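Local coordinates for inositol-1-monophosphatase SuhB (Mycobacterium tuberculosis, PDB 2Q74), which probably catalyses the magnesium-dependent dephosphorylation of inositol 1-phosphate, releasing free myo-inositol and phosphate, at residues A[247-252]-A[271-276]; A[73-78]-A[99-104]; A[152-157]-A[161-166]; A[21-26]-A[137-142]; A[129-134]-A[235-240]. All coordinates share one frame; numbering follows the deposited sequence.

Four of the five contacts reach the seven-stranded mixed sheet; interaction 1 joins an edge strand of the five-stranded sheet, 249-252, to helix 272-280. Along the chain, interaction 4 opens on helix 8-33 and closes at the end of strand 130-138, enclosing interaction 2. Interaction 5 opens on that same strand and closes on helix 233-245, with the hairpin of strands 152-157 and 160-163 (interaction 3) between its halves. Interactions 1 and 4, with centres about 29 Å apart, lie on opposite sides of the chain's centre. The centres of interactions 2 and 5 are about 13 Å apart, and each contributes one aspartate, Asp104 and Asp235, to the probable magnesium site. Helix 233-245 leads straight into strand 249-252, linking the two sheets.

Interaction 1: A[247-252]-A[271-276]; sequences GARVLL and IADELL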
# COMPACT_ATOMS: atom_id res chain seq x y z
N GLY A 247 10.62 -15.58 -12.65
CA GLY A 247 11.95 -15.21 -13.18
C GLY A 247 12.78 -14.36 -12.23
O GLY A 247 13.89 -13.96 -12.56
N ALA A 248 12.25 -14.06 -11.05
CA ALA A 248 12.97 -13.21 -10.11
C ALA A 248 14.13 -13.95 -9.47
O ALA A 248 14.12 -15.15 -9.32
CB ALA A 248 12.04 -12.66 -9.04
N ARG A 249 15.14 -13.18 -9.10
CA ARG A 249 16.23 -13.67 -8.29
C ARG A 249 15.76 -13.64 -6.83
O ARG A 249 15.30 -12.61 -6.34
CB ARG A 249 17.42 -12.74 -8.49
CG ARG A 249 18.72 -13.30 -8.04
CD ARG A 249 19.35 -14.22 -9.08
NE ARG A 249 20.74 -14.42 -8.73
CZ ARG A 249 21.74 -13.56 -8.94
NH1 ARG A 249 21.50 -12.40 -9.53
NH2 ARG A 249 22.98 -13.88 -8.58
N VAL A 250 15.83 -14.77 -6.15
CA VAL A 250 15.33 -14.83 -4.79
C VAL A 250 16.29 -15.57 -3.90
O VAL A 250 16.68 -16.68 -4.22
CB VAL A 250 13.99 -15.56 -4.72
CG1 VAL A 250 13.44 -15.53 -3.29
CG2 VAL A 250 12.99 -14.94 -5.67
N LEU A 251 16.69 -14.96 -2.79
CA LEU A 251 17.51 -15.66 -1.81
C LEU A 251 17.00 -15.49 -0.40
O LEU A 251 16.62 -14.40 0.00
CB LEU A 251 18.99 -15.29 -1.93
CG LEU A 251 19.44 -13.84 -1.93
CD1 LEU A 251 19.79 -13.42 -0.52
CD2 LEU A 251 20.66 -13.70 -2.86
N LEU A 252 17.00 -16.60 0.33
CA LEU A 252 16.54 -16.67 1.71
C LEU A 252 17.68 -17.03 2.67
O LEU A 252 17.98 -18.20 2.89
CB LEU A 252 15.45 -17.73 1.83
CG LEU A 252 14.14 -17.47 1.09
CD1 LEU A 252 13.21 -18.64 1.32
CD2 LEU A 252 13.49 -16.16 1.56
N ILE A 271 18.79 -6.67 -12.00
CA ILE A 271 19.12 -5.72 -10.95
C ILE A 271 19.51 -6.37 -9.62
O ILE A 271 19.87 -5.68 -8.67
CB ILE A 271 17.91 -4.75 -10.80
CG1 ILE A 271 18.41 -3.31 -10.87
CG2 ILE A 271 17.02 -5.06 -9.57
CD1 ILE A 271 17.36 -2.38 -11.47
N ALA A 272 19.48 -7.69 -9.58
CA ALA A 272 19.74 -8.44 -8.36
C ALA A 272 21.14 -8.24 -7.80
O ALA A 272 21.28 -7.91 -6.63
CB ALA A 272 19.48 -9.90 -8.58
N ASP A 273 22.17 -8.43 -8.64
CA ASP A 273 23.55 -8.26 -8.21
C ASP A 273 23.78 -6.86 -7.69
O ASP A 273 24.27 -6.69 -6.58
CB ASP A 273 24.52 -8.50 -9.37
CG ASP A 273 24.45 -9.91 -9.91
OD1 ASP A 273 24.04 -10.81 -9.14
OD2 ASP A 273 24.82 -10.12 -11.08
N GLU A 274 23.41 -5.87 -8.48
CA GLU A 274 23.60 -4.49 -8.08
C GLU A 274 22.94 -4.19 -6.73
O GLU A 274 23.47 -3.40 -5.94
CB GLU A 274 23.11 -3.54 -9.18
CG GLU A 274 23.34 -2.06 -8.85
CD GLU A 274 23.00 -1.12 -10.01
OE1 GLU A 274 22.40 -1.61 -11.00
OE2 GLU A 274 23.30 0.10 -9.92
N LEU A 275 21.79 -4.81 -6.45
CA LEU A 275 21.08 -4.58 -5.19
C LEU A 275 21.74 -5.32 -4.01
O LEU A 275 21.86 -4.77 -2.90
CB LEU A 275 19.62 -5.02 -5.31
CG LEU A 275 18.77 -5.12 -4.03
CD1 LEU A 275 18.44 -3.76 -3.42
CD2 LEU A 275 17.51 -5.89 -4.36
N LEU A 276 22.15 -6.57 -4.26
CA LEU A 276 22.86 -7.36 -3.24
C LEU A 276 24.16 -6.69 -2.78
O LEU A 276 24.46 -6.67 -1.58
CB LEU A 276 23.16 -8.77 -3.75
CG LEU A 276 21.96 -9.73 -3.74
CD1 LEU A 276 22.21 -10.99 -4.54
CD2 LEU A 276 21.59 -10.08 -2.32
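The flat guanidinium of Arg249 meets Asp273 at its edge: OD1 lies close to the guanidinium plane, while the carboxylate is turned 86° from it. Both terminal nitrogens reach that one oxygen, NH1 of Arg249 at 3.0 Å and NH2 at 3.3 Å from OD1 of Asp273, forming a salt bridge. NH1 comes from above the carboxylate plane, whereas NH2 approaches nearly along the C-O bond. The methyl of Ala272 stands obliquely to the guanidinium, its CB 3.4 Å from Arg249 NH1, and it also touches the root of the arginine, 3.5 Å from Arg249 CB. A bend at chi2 (82°) folds the arginine back over this methyl on its way to the aspartate. Strand 249-252 is an edge strand of the five-stranded sheet, bonded to strand 262-267 through Arg249 and Leu251, and helix 272-280 packs alongside it, with the axes of the two short segments 10.2 Å apart. Further along, Leu251 and Leu276 reach toward each other tip to tip, CD2 of Leu251 lying 3.5 Å from CD1 of Leu276. Val250 points from the other face of the strand and packs on Ala240 and Ala243 of helix 233-245.

Interaction 2: A[73-78]-A[99-104]; sequences QLRPGD and VTWVLD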
# COMPACT_ATOMS: atom_id res chain seq x y z
N GLN A 73 -8.79 -33.58 5.42
CA GLN A 73 -9.67 -34.28 4.49
C GLN A 73 -9.06 -34.39 3.09
O GLN A 73 -9.23 -35.40 2.42
CB GLN A 73 -11.07 -33.66 4.44
CG GLN A 73 -11.18 -32.36 5.19
CD GLN A 73 -12.56 -31.77 5.26
OE1 GLN A 73 -13.14 -31.41 4.25
NE2 GLN A 73 -13.07 -31.61 6.46
N LEU A 74 -8.34 -33.36 2.65
CA LEU A 74 -7.76 -33.38 1.30
C LEU A 74 -6.36 -34.02 1.26
O LEU A 74 -6.01 -34.68 0.29
CB LEU A 74 -7.71 -31.97 0.72
CG LEU A 74 -9.07 -31.33 0.44
CD1 LEU A 74 -8.89 -29.94 -0.15
CD2 LEU A 74 -9.91 -32.20 -0.48
N ARG A 75 -5.58 -33.79 2.32
CA ARG A 75 -4.23 -34.31 2.41
C ARG A 75 -4.01 -34.98 3.78
O ARG A 75 -3.24 -34.47 4.61
CB ARG A 75 -3.21 -33.18 2.19
CG ARG A 75 -3.18 -32.53 0.78
CD ARG A 75 -3.32 -33.52 -0.38
NE ARG A 75 -2.15 -33.68 -1.25
CZ ARG A 75 -0.98 -34.17 -0.89
NH1 ARG A 75 -0.74 -34.50 0.36
NH2 ARG A 75 -0.02 -34.30 -1.80
N PRO A 76 -4.67 -36.15 4.00
CA PRO A 76 -4.72 -36.90 5.26
C PRO A 76 -3.46 -36.97 6.14
O PRO A 76 -3.49 -36.52 7.28
CB PRO A 76 -5.14 -38.30 4.79
CG PRO A 76 -6.04 -38.02 3.67
CD PRO A 76 -5.45 -36.84 2.95
N GLY A 77 -2.37 -37.54 5.64
CA GLY A 77 -1.21 -37.78 6.51
C GLY A 77 -0.16 -36.68 6.51
O GLY A 77 0.94 -36.86 7.03
N ASP A 78 -0.48 -35.53 5.92
CA ASP A 78 0.52 -34.48 5.73
C ASP A 78 0.72 -33.61 6.97
O ASP A 78 -0.24 -33.15 7.58
CB ASP A 78 0.17 -33.61 4.54
CG ASP A 78 0.51 -34.27 3.23
OD1 ASP A 78 0.49 -35.51 3.16
OD2 ASP A 78 0.81 -33.53 2.28
N VAL A 99 5.01 -34.38 2.28
CA VAL A 99 4.91 -32.92 2.12
C VAL A 99 4.42 -32.23 3.40
O VAL A 99 3.59 -32.77 4.13
CB VAL A 99 3.95 -32.54 0.98
CG1 VAL A 99 3.24 -31.23 1.27
CG2 VAL A 99 4.69 -32.47 -0.33
N THR A 100 4.93 -31.03 3.65
CA THR A 100 4.57 -30.25 4.82
C THR A 100 3.91 -28.94 4.39
O THR A 100 4.47 -28.18 3.60
CB THR A 100 5.79 -29.90 5.68
OG1 THR A 100 6.29 -31.09 6.29
CG2 THR A 100 5.43 -28.88 6.78
N TRP A 101 2.73 -28.67 4.93
CA TRP A 101 2.01 -27.46 4.59
C TRP A 101 2.38 -26.36 5.56
O TRP A 101 2.16 -26.49 6.75
CB TRP A 101 0.51 -27.71 4.55
CG TRP A 101 0.21 -28.71 3.51
CD1 TRP A 101 0.21 -30.05 3.67
CD2 TRP A 101 -0.07 -28.46 2.13
NE1 TRP A 101 -0.09 -30.66 2.48
CE2 TRP A 101 -0.26 -29.71 1.51
CE3 TRP A 101 -0.20 -27.29 1.35
CZ2 TRP A 101 -0.56 -29.85 0.15
CZ3 TRP A 101 -0.50 -27.42 -0.00
CH2 TRP A 101 -0.67 -28.69 -0.59
N VAL A 102 3.00 -25.30 5.03
CA VAL A 102 3.43 -24.16 5.83
C VAL A 102 2.45 -23.04 5.59
O VAL A 102 2.24 -22.63 4.44
CB VAL A 102 4.82 -23.67 5.40
CG1 VAL A 102 5.32 -22.58 6.34
CG2 VAL A 102 5.82 -24.83 5.35
N LEU A 103 1.82 -22.53 6.65
CA LEU A 103 0.79 -21.56 6.40
C LEU A 103 0.66 -20.38 7.37
O LEU A 103 1.12 -20.42 8.50
CB LEU A 103 -0.54 -22.26 6.14
CG LEU A 103 -1.24 -23.19 7.12
CD1 LEU A 103 -1.67 -24.45 6.35
CD2 LEU A 103 -0.37 -23.58 8.24
N ASP A 104 0.09 -19.29 6.83
CA ASP A 104 -0.30 -18.12 7.60
C ASP A 104 -1.69 -17.67 7.14
O ASP A 104 -1.86 -17.20 6.00
CB ASP A 104 0.70 -16.97 7.45
CG ASP A 104 0.46 -15.86 8.48
OD1 ASP A 104 -0.55 -15.93 9.20
OD2 ASP A 104 1.27 -14.92 8.59
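OD2 of Asp78 is gripped by two donors: NE1 of Trp101 at 3.0 Å, reaching over from strand 100-104, and NH1 of Arg75, 2.7 Å from that same Asp78 OD2, in a salt bridge within the turn. The indole N-H comes to the anti side of the carboxylate, with an angle of 148° at the hydrogen, and the oxygen sits a little out of the ring plane. Val99 O is also near Asp78 OD2, at 3.4 Å, but both are acceptors and no bond joins them. Arg75 and Asp78 close a type I turn just after helix 55-74, which draws their side chains together. With CG beside the backbone N (chi1 -65°), the arginine chain crosses the indole, its CG 3.8 Å from Trp101 CZ2; bends at chi2 and chi3 then turn the guanidinium, and CZ2 lies over one face of it, the two planes 76° apart. Val99 CG1 covers part of one indole face near the rim, and Leu11 and Val14 of helix 8-33 also pack against the tryptophan. Three residues farther along, Asp104 is a likely magnesium ligand. With two donors on one oxygen, the Asp78 carboxylate is probably kept ionised, and the N-H bond, together with the packing, helps to hold the indole's rotation.

Interaction 3: A[152-157]-A[161-166]; sequences GAHLTD and RHVLRC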
# COMPACT_ATOMS: atom_id res chain seq x y z
N GLY A 152 5.90 -22.44 -13.64
CA GLY A 152 5.60 -21.02 -13.74
C GLY A 152 4.68 -20.48 -12.65
O GLY A 152 4.16 -21.23 -11.84
N ALA A 153 4.48 -19.16 -12.66
CA ALA A 153 3.67 -18.46 -11.66
C ALA A 153 2.47 -17.81 -12.32
O ALA A 153 2.62 -17.16 -13.37
CB ALA A 153 4.50 -17.37 -10.99
N HIS A 154 1.28 -17.96 -11.74
CA HIS A 154 0.09 -17.32 -12.30
C HIS A 154 -0.68 -16.51 -11.28
O HIS A 154 -0.58 -16.74 -10.08
CB HIS A 154 -0.84 -18.35 -12.94
CG HIS A 154 -0.12 -19.36 -13.78
ND1 HIS A 154 0.41 -19.06 -15.01
CD2 HIS A 154 0.17 -20.66 -13.55
CE1 HIS A 154 1.00 -20.13 -15.51
NE2 HIS A 154 0.86 -21.12 -14.64
N LEU A 155 -1.43 -15.53 -11.78
CA LEU A 155 -2.37 -14.73 -11.02
C LEU A 155 -3.77 -15.07 -11.52
O LEU A 155 -3.98 -15.12 -12.74
CB LEU A 155 -2.12 -13.25 -11.29
CG LEU A 155 -2.73 -12.16 -10.40
CD1 LEU A 155 -2.62 -10.83 -11.12
CD2 LEU A 155 -4.14 -12.40 -10.04
N THR A 156 -4.70 -15.32 -10.60
CA THR A 156 -6.08 -15.63 -10.97
C THR A 156 -7.04 -14.60 -10.40
O THR A 156 -7.07 -14.37 -9.20
CB THR A 156 -6.49 -17.04 -10.47
OG1 THR A 156 -5.58 -18.01 -11.01
CG2 THR A 156 -7.89 -17.39 -10.91
N ASP A 157 -7.83 -13.99 -11.28
CA ASP A 157 -8.85 -13.00 -10.89
C ASP A 157 -10.14 -13.22 -11.71
O ASP A 157 -10.30 -14.27 -12.35
CB ASP A 157 -8.31 -11.58 -11.07
CG ASP A 157 -7.88 -11.29 -12.51
OD1 ASP A 157 -8.46 -11.85 -13.46
OD2 ASP A 157 -6.93 -10.49 -12.69
N ARG A 161 -7.06 -16.61 -15.59
CA ARG A 161 -5.68 -16.83 -15.17
C ARG A 161 -4.63 -16.17 -16.07
O ARG A 161 -4.70 -16.30 -17.28
CB ARG A 161 -5.42 -18.33 -15.14
CG ARG A 161 -4.27 -18.69 -14.24
CD ARG A 161 -4.09 -20.19 -14.08
NE ARG A 161 -3.94 -20.87 -15.37
CZ ARG A 161 -3.12 -21.89 -15.61
NH1 ARG A 161 -2.33 -22.40 -14.65
NH2 ARG A 161 -3.07 -22.43 -16.83
N HIS A 162 -3.64 -15.50 -15.49
CA HIS A 162 -2.59 -14.78 -16.24
C HIS A 162 -1.19 -15.24 -15.82
O HIS A 162 -0.97 -15.59 -14.67
CB HIS A 162 -2.70 -13.27 -16.03
CG HIS A 162 -4.09 -12.78 -15.81
ND1 HIS A 162 -5.12 -13.01 -16.70
CD2 HIS A 162 -4.63 -12.09 -14.78
CE1 HIS A 162 -6.23 -12.47 -16.23
NE2 HIS A 162 -5.97 -11.91 -15.07
N VAL A 163 -0.24 -15.22 -16.77
CA VAL A 163 1.14 -15.60 -16.49
C VAL A 163 1.82 -14.43 -15.82
O VAL A 163 1.61 -13.30 -16.22
CB VAL A 163 1.94 -15.97 -17.79
CG1 VAL A 163 3.40 -16.30 -17.48
CG2 VAL A 163 1.29 -17.13 -18.48
N LEU A 164 2.65 -14.72 -14.83
CA LEU A 164 3.40 -13.69 -14.15
C LEU A 164 4.85 -13.68 -14.61
O LEU A 164 5.48 -14.74 -14.83
CB LEU A 164 3.33 -13.87 -12.64
CG LEU A 164 1.93 -13.67 -12.03
CD1 LEU A 164 1.97 -13.80 -10.53
CD2 LEU A 164 1.35 -12.33 -12.45
N ARG A 165 5.35 -12.46 -14.76
CA ARG A 165 6.73 -12.20 -15.13
C ARG A 165 7.19 -10.92 -14.47
O ARG A 165 6.49 -9.90 -14.49
CB ARG A 165 6.85 -12.07 -16.64
CG ARG A 165 6.86 -13.41 -17.39
CD ARG A 165 7.93 -14.36 -16.82
NE ARG A 165 8.63 -15.11 -17.85
CZ ARG A 165 9.65 -15.93 -17.61
NH1 ARG A 165 10.09 -16.12 -16.37
NH2 ARG A 165 10.24 -16.57 -18.63
N CYS A 166 8.36 -10.96 -13.86
CA CYS A 166 8.89 -9.77 -13.22
C CYS A 166 9.41 -8.83 -14.28
O CYS A 166 9.46 -9.17 -15.44
CB CYS A 166 9.98 -10.14 -12.22
SG CYS A 166 11.23 -11.15 -12.97
O HOH W 1 5.61 -17.25 -14.72
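His154 and Arg161 meet on one face of an antiparallel beta hairpin, whose strands 152-157 and 160-163 are the last two of the seven-stranded sheet, with 160-163 outermost. Leu155 and His162 make the hydrogen-bonded pair, its rungs being Leu155 N to His162 O at 2.9 Å and His162 N to Leu155 O at 2.8 Å; Leu164 N adds a third bond to Ala153 O. His154 with Val163, and Thr156 with Arg161, are non-hydrogen-bonded pairs. In Arg161 the extended chi1 and chi2 carry CG and CD past Thr156 OG1 and His154 CB, and the turn at chi3 (56°) lays NH1 over a face of the imidazole. NH1 of Arg161 is 3.2 Å from His154 CD2, with ring and guanidinium 47° apart, so this is an oblique approach and no flat stack. The carbonyl oxygen of His162 lies at the edge of the His154 ring.

Leu155 and His162 project from the other face, where Leu164 reaches across, its CD2 3.8 Å from Leu155 CB, beside Tyr145 of the neighbouring strand 143-148. At the turn end Asp157 takes chi1 of 58°, with CG between its backbone N and carbonyl carbon, and its carboxylate swings to the edge of the His162 ring. The two side chains cross at about a right angle, and NE2 of His162 donates weakly to both oxygens, at 3.0 Å to Asp157 OD1 and 2.9 Å to Asp157 OD2.

Interaction 4: A[21-26]-A[137-142]; sequences EAAAFV and ADVAAR
Helix 8-33 lies against the end of strand 130-138 in the seven-stranded sheet, and here the two elements meet through small apolar side chains, without a hydrogen bond between the two segments. Ala23 and Val26 make the contact from the helix, Ala23 with the larger share. CB of Ala23 touches two partners at equal range, CB of Ala137 at 3.9 Å and CG2 of Val139, also 3.9 Å from Ala23 CB. Ala137 and Val139 point toward the helix and Asp138 between them points away; from Val139 on, through residue 141, the backbone takes helical angles.

Both methyls of Val139 are used. With CG1 anti to the backbone N (chi1 180°), that branch reaches past the methyl of Ala23 to its backbone, 3.7 Å from Ala23 O, while CG2 stays over the alanine side chain. CG1 of Val139 also meets CG1 of Val26 one turn further on, at 4.1 Å, the two side chains crossing at about a right angle. All four touching residues are buried. The turn that follows is held by Arg142 N to Val139 O, 3.2 Å, and by a weak bond from Ala141 N to Asp138 OD1.

The side chain of Val26 lies about 4 Å from that of Ile106, which probably takes part in substrate and magnesium binding. On the helix, Ala22 packs on Val121 of strand 120-127 and Val26 on Thr63 of helix 55-74. Ala137 is flanked by Val121 and by Val144 of strand 143-148, and the carbonyl oxygen of Val139 accepts a bond from Arg27, further along helix 8-33.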
# COMPACT_ATOMS: atom_id res chain seq x y z
N GLU A 21 -10.54 -20.42 -0.59
CA GLU A 21 -11.49 -20.73 0.47
C GLU A 21 -11.25 -19.89 1.71
O GLU A 21 -12.15 -19.23 2.20
CB GLU A 21 -11.36 -22.19 0.89
CG GLU A 21 -12.15 -23.17 0.10
CD GLU A 21 -11.99 -24.55 0.69
OE1 GLU A 21 -12.31 -24.73 1.89
OE2 GLU A 21 -11.50 -25.45 -0.04
N ALA A 22 -10.03 -19.95 2.22
CA ALA A 22 -9.66 -19.28 3.46
C ALA A 22 -9.82 -17.76 3.33
O ALA A 22 -10.30 -17.10 4.26
CB ALA A 22 -8.25 -19.66 3.87
N ALA A 23 -9.49 -17.21 2.17
CA ALA A 23 -9.68 -15.78 1.92
C ALA A 23 -11.15 -15.43 2.09
O ALA A 23 -11.50 -14.47 2.79
CB ALA A 23 -9.19 -15.41 0.53
N ALA A 24 -12.02 -16.21 1.46
CA ALA A 24 -13.46 -15.99 1.55
C ALA A 24 -13.94 -16.00 3.01
O ALA A 24 -14.86 -15.26 3.40
CB ALA A 24 -14.21 -17.06 0.75
N PHE A 25 -13.33 -16.87 3.82
CA PHE A 25 -13.71 -17.03 5.23
C PHE A 25 -13.23 -15.85 6.05
O PHE A 25 -13.96 -15.33 6.89
CB PHE A 25 -13.09 -18.32 5.75
CG PHE A 25 -13.40 -18.61 7.19
CD1 PHE A 25 -14.60 -19.15 7.56
CD2 PHE A 25 -12.44 -18.38 8.17
CE1 PHE A 25 -14.88 -19.44 8.90
CE2 PHE A 25 -12.71 -18.66 9.51
CZ PHE A 25 -13.93 -19.19 9.87
N VAL A 26 -12.00 -15.43 5.82
CA VAL A 26 -11.43 -14.26 6.50
C VAL A 26 -12.26 -13.02 6.20
O VAL A 26 -12.59 -12.24 7.07
CB VAL A 26 -9.97 -14.02 6.01
CG1 VAL A 26 -9.46 -12.67 6.46
CG2 VAL A 26 -9.08 -15.15 6.49
N ALA A 137 -3.20 -15.68 -1.35
CA ALA A 137 -4.50 -15.08 -1.69
C ALA A 137 -4.48 -13.68 -1.16
O ALA A 137 -4.31 -13.51 0.03
CB ALA A 137 -5.64 -15.85 -1.06
N ASP A 138 -4.65 -12.70 -2.04
CA ASP A 138 -4.84 -11.29 -1.67
C ASP A 138 -6.32 -11.12 -1.33
O ASP A 138 -7.16 -10.92 -2.21
CB ASP A 138 -4.42 -10.37 -2.84
CG ASP A 138 -4.50 -8.86 -2.50
OD1 ASP A 138 -5.20 -8.46 -1.53
OD2 ASP A 138 -3.87 -8.06 -3.24
N VAL A 139 -6.61 -11.19 -0.03
CA VAL A 139 -7.98 -11.26 0.44
C VAL A 139 -8.84 -10.11 -0.09
O VAL A 139 -9.88 -10.35 -0.69
CB VAL A 139 -8.00 -11.36 2.00
CG1 VAL A 139 -9.43 -11.43 2.51
CG2 VAL A 139 -7.23 -12.60 2.43
N ALA A 140 -8.42 -8.87 0.11
CA ALA A 140 -9.33 -7.75 -0.23
C ALA A 140 -9.45 -7.60 -1.76
O ALA A 140 -10.47 -7.15 -2.26
CB ALA A 140 -8.88 -6.45 0.42
N ALA A 141 -8.42 -7.99 -2.48
CA ALA A 141 -8.41 -7.87 -3.94
C ALA A 141 -9.23 -8.97 -4.59
O ALA A 141 -9.65 -8.83 -5.71
CB ALA A 141 -6.99 -7.91 -4.45
N ARG A 142 -9.47 -10.06 -3.86
CA ARG A 142 -10.13 -11.25 -4.37
C ARG A 142 -9.37 -11.88 -5.52
O ARG A 142 -9.95 -12.28 -6.52
CB ARG A 142 -11.57 -10.94 -4.77
CG ARG A 142 -12.42 -10.65 -3.58
CD ARG A 142 -13.81 -10.23 -3.92
NE ARG A 142 -14.51 -9.99 -2.66
CZ ARG A 142 -15.68 -9.37 -2.54
NH1 ARG A 142 -16.31 -8.90 -3.62
NH2 ARG A 142 -16.21 -9.21 -1.34

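Interaction 5: A[129-134]-A[235-240]; sequences GITVAG and DCAAGA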
# COMPACT_ATOMS: atom_id res chain seq x y z
N GLY A 129 12.14 -29.09 3.29
CA GLY A 129 12.47 -27.68 3.51
C GLY A 129 12.48 -26.83 2.26
O GLY A 129 12.71 -25.63 2.34
N ILE A 130 12.24 -27.44 1.11
CA ILE A 130 12.18 -26.73 -0.17
C ILE A 130 10.73 -26.55 -0.57
O ILE A 130 9.97 -27.50 -0.53
CB ILE A 130 12.90 -27.51 -1.29
CG1 ILE A 130 14.34 -27.86 -0.86
CG2 ILE A 130 12.89 -26.71 -2.60
CD1 ILE A 130 15.16 -26.63 -0.37
N THR A 131 10.36 -25.34 -0.98
CA THR A 131 9.01 -25.06 -1.46
C THR A 131 8.79 -25.50 -2.92
O THR A 131 9.41 -24.98 -3.86
CB THR A 131 8.66 -23.58 -1.31
OG1 THR A 131 8.92 -23.15 0.03
CG2 THR A 131 7.18 -23.34 -1.60
N VAL A 132 7.89 -26.46 -3.08
CA VAL A 132 7.57 -27.10 -4.34
C VAL A 132 6.33 -26.49 -4.99
O VAL A 132 6.16 -26.51 -6.21
CB VAL A 132 7.31 -28.60 -4.10
CG1 VAL A 132 7.00 -29.31 -5.40
CG2 VAL A 132 8.51 -29.23 -3.41
N ALA A 133 5.44 -25.95 -4.15
CA ALA A 133 4.21 -25.34 -4.63
C ALA A 133 3.64 -24.39 -3.59
O ALA A 133 3.88 -24.54 -2.39
CB ALA A 133 3.20 -26.41 -4.98
N GLY A 134 2.89 -23.41 -4.06
CA GLY A 134 2.43 -22.36 -3.16
C GLY A 134 1.31 -21.52 -3.70
O GLY A 134 1.08 -21.47 -4.90
N ASP A 235 5.44 -16.82 6.10
CA ASP A 235 5.07 -15.63 5.36
C ASP A 235 5.83 -15.44 4.07
O ASP A 235 5.44 -14.64 3.22
CB ASP A 235 5.23 -14.40 6.23
CG ASP A 235 4.18 -14.34 7.32
OD1 ASP A 235 3.05 -14.83 7.09
OD2 ASP A 235 4.47 -13.80 8.41
N CYS A 236 6.92 -16.17 3.87
CA CYS A 236 7.66 -15.98 2.64
C CYS A 236 7.80 -17.24 1.77
O CYS A 236 8.08 -17.12 0.58
CB CYS A 236 9.01 -15.36 2.96
SG CYS A 236 9.98 -16.31 4.13
N ALA A 237 7.55 -18.41 2.34
CA ALA A 237 7.77 -19.69 1.63
C ALA A 237 7.01 -19.75 0.29
O ALA A 237 7.62 -19.97 -0.76
CB ALA A 237 7.37 -20.87 2.53
N ALA A 238 5.71 -19.52 0.34
CA ALA A 238 4.87 -19.50 -0.86
C ALA A 238 5.24 -18.39 -1.87
O ALA A 238 5.54 -18.67 -3.04
CB ALA A 238 3.43 -19.36 -0.48
N GLY A 239 5.24 -17.15 -1.39
CA GLY A 239 5.62 -15.99 -2.21
C GLY A 239 6.99 -16.10 -2.86
O GLY A 239 7.17 -15.71 -4.01
N ALA A 240 7.96 -16.63 -2.12
CA ALA A 240 9.32 -16.77 -2.62
C ALA A 240 9.32 -17.58 -3.92
O ALA A 240 9.92 -17.19 -4.92
CB ALA A 240 10.21 -17.42 -1.57
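Gly134 and Ala238 form the close part of this contact. Their CA atoms are 4.4 Å apart, and because the strand offers no side chain here the helix backbone can settle directly onto it, with CB of Ala238 4.1 Å from Gly134 CA. Three residues earlier the spacing widens: the CA atoms of Thr131 and Ala237 are 6.3 Å apart, and the threonine side chain fills the difference. Its first torsion (chi1 -51°) sets CG2 anti to the backbone N, and both branches of Thr131 flank Ala237 O, CG2 and OG1 each 3.5 Å from it; OG1 of Thr131 also lies 3.7 Å from Ala237 CB. The strand departs from regularity just between these two points, since Val132 and Ala133 both face Ala125 of strand 120-127 in a classic beta bulge. Helix 233-245 is kinked where it meets the strand, the backbone nitrogens of Ala238 and Gly239 having no bond to the preceding turn. Thr131 is only partly buried, and Gly129, in the loop before the strand, and Ile130, which starts it, are exposed. At the start of the helix segment, well away from the strand, Asp235 is a probable magnesium and substrate ligand, grouped with Asp104 and Asp107, also probable magnesium ligands.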